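33 kDa chaperonin (Thermotoga maritima, PDB 1VQ0) is a redox-regulated molecular chaperone that keeps unfolding proteins from aggregating under oxidative and heat stress. Local coordinates at the zinc ion site and the interface of chains A and B. Numbering follows the deposited sequence. Chains: chain A/B, 33 kDa chaperonin.

Contact 1: the zinc ion site. Residues chain A 96, 243, 245, 275, 277-278, 280. With ZN (zinc ion), chain C.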
# COMPACT_ATOMS: atom_id res chain seq x y z
N ARG A 96 -19.46 -7.50 2.39
CA ARG A 96 -19.25 -8.36 3.53
C ARG A 96 -18.13 -7.74 4.35
O ARG A 96 -17.43 -6.87 3.88
CB ARG A 96 -18.92 -9.79 3.10
CG ARG A 96 -17.67 -9.90 2.18
CD ARG A 96 -17.31 -11.34 1.87
NE ARG A 96 -16.10 -11.43 1.09
CZ ARG A 96 -15.50 -12.53 0.69
NH1 ARG A 96 -15.97 -13.73 1.05
NH2 ARG A 96 -14.38 -12.43 -0.03
N CYS A 243 -21.46 -13.40 0.89
CA CYS A 243 -20.19 -14.10 0.98
C CYS A 243 -20.16 -15.23 -0.09
O CYS A 243 -21.17 -15.62 -0.58
CB CYS A 243 -20.04 -14.69 2.37
SG CYS A 243 -18.37 -15.20 2.74
N CYS A 245 -18.19 -18.06 0.55
CA CYS A 245 -17.81 -19.32 1.16
C CYS A 245 -18.87 -20.39 0.88
O CYS A 245 -20.03 -20.12 0.58
CB CYS A 245 -17.61 -19.16 2.66
SG CYS A 245 -19.14 -18.91 3.60
N CYS A 275 -16.10 -19.25 8.67
CA CYS A 275 -15.81 -18.19 7.72
C CYS A 275 -15.77 -16.85 8.46
O CYS A 275 -16.72 -16.48 9.18
CB CYS A 275 -16.88 -18.14 6.64
SG CYS A 275 -16.67 -16.71 5.58
N TRP A 277 -15.78 -13.92 7.25
CA TRP A 277 -16.62 -12.88 6.64
C TRP A 277 -18.10 -12.90 7.01
O TRP A 277 -18.77 -11.84 7.14
CB TRP A 277 -16.50 -12.90 5.14
CG TRP A 277 -15.15 -12.59 4.53
CD1 TRP A 277 -14.30 -13.51 4.04
CD2 TRP A 277 -14.54 -11.31 4.28
NE1 TRP A 277 -13.18 -12.91 3.55
CE2 TRP A 277 -13.31 -11.55 3.63
CE3 TRP A 277 -14.88 -9.98 4.54
CZ2 TRP A 277 -12.44 -10.53 3.23
CZ3 TRP A 277 -14.04 -8.96 4.12
CH2 TRP A 277 -12.80 -9.23 3.50
N CYS A 278 -18.65 -14.09 7.19
CA CYS A 278 -20.08 -14.21 7.47
C CYS A 278 -20.37 -15.10 8.71
O CYS A 278 -21.53 -15.28 9.08
CB CYS A 278 -20.82 -14.72 6.24
SG CYS A 278 -20.52 -16.45 5.95
N THR A 280 -20.35 -18.17 9.11
CA THR A 280 -20.82 -19.52 8.85
C THR A 280 -19.77 -20.54 9.30
O THR A 280 -18.58 -20.44 8.96
CB THR A 280 -21.13 -19.71 7.39
OG1 THR A 280 -22.13 -18.78 7.01
CG2 THR A 280 -21.78 -21.12 7.15
ZN ZN C . -18.66 -16.76 4.44
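The zinc site looks structural and, in this family, also regulatory: four cysteine sulfurs hold the ion in a near-tetrahedral shell, and zinc bound by reduced cysteines is the hallmark of the resting Hsp33 redox switch. The model shows no ligand beyond these sulfurs. They come from two short segments, the CxC pair A:Cys243 and A:Cys245 and the CxxC pair A:Cys275 and A:Cys278. SG of A:Cys243 lies 2.3 Å from ZN. SG of A:Cys278 is bound at 2.4 Å from ZN. The angles at the metal run from 101° between A:Cys245 and A:Cys278 to 118° between A:Cys243 and A:Cys278, a modest departure from a regular tetrahedron.

Each pair combines two rotamers. The first sulfur, in A:Cys243 and A:Cys275, is anti to its backbone N, whereas the second, in A:Cys245 and A:Cys278, sits in the crowded position between N and the carbonyl carbon (chi1 73° in A:Cys278), so both sulfurs of a pair converge on one ion. Weak N-H contacts to sulfur add a second shell: the amide N of A:Cys278 lies 3.7 Å from SG of A:Cys275. That of A:Thr280 lies 3.6 Å from SG of A:Cys278. They would probably help to spread the thiolate charge.

A:Arg96, from strand 94-99, reaches the site from another part of the chain. Its guanidinium meets SG of A:Cys243 at its edge and in plane, through a weak NH1 contact, and its positive charge may further stabilise that sulfur as thiolate. A:Trp277, inside the CxxC turn, lies against one guanidinium face and probably limits its rotation, with CD1 3.4 Å above that plane and offset toward the rim. Reciprocally, NE of A:Arg96 stands 3.5 Å above the indole of A:Trp277, over the centre of the ring.

Contact 2: the interface of chains A and B. Residues chain A 124, 138-142, 158; chain B 135-138.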
# COMPACT_ATOMS: atom_id res chain seq x y z
N VAL A 124 -3.86 2.78 10.94
CA VAL A 124 -3.74 3.03 9.50
C VAL A 124 -5.01 2.56 8.75
O VAL A 124 -5.78 1.73 9.23
CB VAL A 124 -2.47 2.28 8.86
CG1 VAL A 124 -1.27 2.62 9.56
CG2 VAL A 124 -2.62 0.76 8.84
N VAL A 138 -2.75 -2.04 -3.61
CA VAL A 138 -2.95 -1.74 -2.18
C VAL A 138 -2.36 -0.36 -1.87
O VAL A 138 -1.24 -0.04 -2.26
CB VAL A 138 -2.26 -2.71 -1.20
CG1 VAL A 138 -2.70 -2.41 0.25
CG2 VAL A 138 -2.44 -4.17 -1.56
N SER A 139 -3.12 0.43 -1.12
CA SER A 139 -2.69 1.74 -0.75
C SER A 139 -2.99 1.93 0.72
O SER A 139 -4.07 1.63 1.15
CB SER A 139 -3.34 2.77 -1.71
OG SER A 139 -3.11 4.10 -1.26
N GLN A 140 -1.99 2.38 1.49
CA GLN A 140 -2.05 2.59 2.93
C GLN A 140 -1.74 4.03 3.34
O GLN A 140 -0.79 4.64 2.89
CB GLN A 140 -1.12 1.64 3.67
CG GLN A 140 -1.21 1.77 5.20
CD GLN A 140 -0.19 0.93 5.95
OE1 GLN A 140 -0.17 -0.28 5.75
NE2 GLN A 140 0.68 1.56 6.77
N VAL A 141 -2.60 4.59 4.17
CA VAL A 141 -2.45 5.95 4.67
C VAL A 141 -2.64 5.94 6.20
O VAL A 141 -3.36 5.09 6.71
CB VAL A 141 -3.42 6.94 3.96
CG1 VAL A 141 -3.15 7.02 2.47
CG2 VAL A 141 -4.88 6.64 4.26
N PRO A 142 -2.05 6.90 6.91
CA PRO A 142 -2.30 7.02 8.30
C PRO A 142 -3.72 7.49 8.55
O PRO A 142 -4.29 8.13 7.67
CB PRO A 142 -1.25 8.01 8.81
CG PRO A 142 -0.73 8.72 7.55
CD PRO A 142 -1.19 7.95 6.39
N VAL A 158 -5.69 11.80 -1.14
CA VAL A 158 -4.25 11.63 -1.25
C VAL A 158 -3.86 10.50 -2.19
O VAL A 158 -3.01 10.74 -3.01
CB VAL A 158 -3.58 11.42 0.12
CG1 VAL A 158 -2.12 10.96 -0.07
CG2 VAL A 158 -3.58 12.72 0.92
N THR B 135 2.68 7.33 10.60
CA THR B 135 3.04 6.14 9.81
C THR B 135 3.17 6.61 8.37
O THR B 135 2.62 7.63 8.02
CB THR B 135 1.95 5.02 9.96
OG1 THR B 135 0.65 5.57 9.77
CG2 THR B 135 1.89 4.46 11.43
N PRO B 136 3.92 5.89 7.56
CA PRO B 136 4.20 6.28 6.16
C PRO B 136 3.09 5.90 5.15
O PRO B 136 2.22 5.08 5.46
CB PRO B 136 5.47 5.48 5.86
CG PRO B 136 5.22 4.21 6.58
CD PRO B 136 4.62 4.64 7.90
N PHE B 137 3.08 6.57 4.00
CA PHE B 137 2.19 6.21 2.92
C PHE B 137 2.82 5.02 2.31
O PHE B 137 4.03 4.97 2.20
CB PHE B 137 2.10 7.35 1.91
CG PHE B 137 1.49 8.58 2.48
CD1 PHE B 137 0.13 8.71 2.59
CD2 PHE B 137 2.31 9.63 2.94
CE1 PHE B 137 -0.45 9.84 3.21
CE2 PHE B 137 1.73 10.79 3.53
CZ PHE B 137 0.35 10.88 3.65
N VAL B 138 2.06 3.99 2.03
CA VAL B 138 2.60 2.80 1.35
C VAL B 138 1.67 2.51 0.16
O VAL B 138 0.44 2.50 0.31
CB VAL B 138 2.63 1.54 2.17
CG1 VAL B 138 3.35 0.46 1.42
CG2 VAL B 138 3.26 1.72 3.55
O HOH W 1 0.13 4.32 7.12
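The ring of B:Phe137 forms the apolar centre of this patch, pressed against strand 137-142 and helix 149-160 of chain A. Its CD1/CE1 side makes the contacts: CG1 of A:Val141 lies in the ring plane at the edge, 3.7 Å from CD1 of B:Phe137, while A:Pro142 and A:Val158 cross the phenylalanine side chain at about a right angle. CD of A:Pro142 and CG1 of A:Val158 each approach CE1 of B:Phe137 to 3.8 Å. A:Pro142 also slides past B:Thr135 in the opposite direction, its CG 3.6 Å from the carbonyl O of B:Thr135. An alanine in place of A:Pro142 would probably loosen the patch, since the CD contact to the ring and the CG packing beside B:Thr135 would be lost.

Outward, the two copies pair antiparallel, strand edge to strand edge, within a two-fold symmetric interface of the deposited assembly; the coordinates alone do not show that it is the biological dimer. N of A:Gln140 donates to O of B:Val138 at 2.7 Å, nearly along the C=O axis. N of B:Val138 returns a bond to O of A:Gln140 at 3.0 Å, on a lone pair.

At the polar rim, the extended chain of A:Gln140 (chi1 -177°) carries its amide NE2 to water 1. The same water meets OG1 of B:Thr135 at 3.0 Å and the carbonyl O of B:Pro136 at 2.8 Å.

The C-alpha centres of contact 1 and contact 2 lie about 27 Å apart, and the two share no residue. Contact 1 is built within one chain, joining strand 94-99 to the cysteine segments that lie later in sequence; contact 2 centres on strand 137-142 of both chains. Because the interface is two-fold symmetric, its patch has a twin, and each copy of the protein carries a zinc site of its own. Given the separation and the lack of shared residues, metal release would remove no atom from the intersubunit pairing directly; any coupling between redox switch and assembly would probably be indirect.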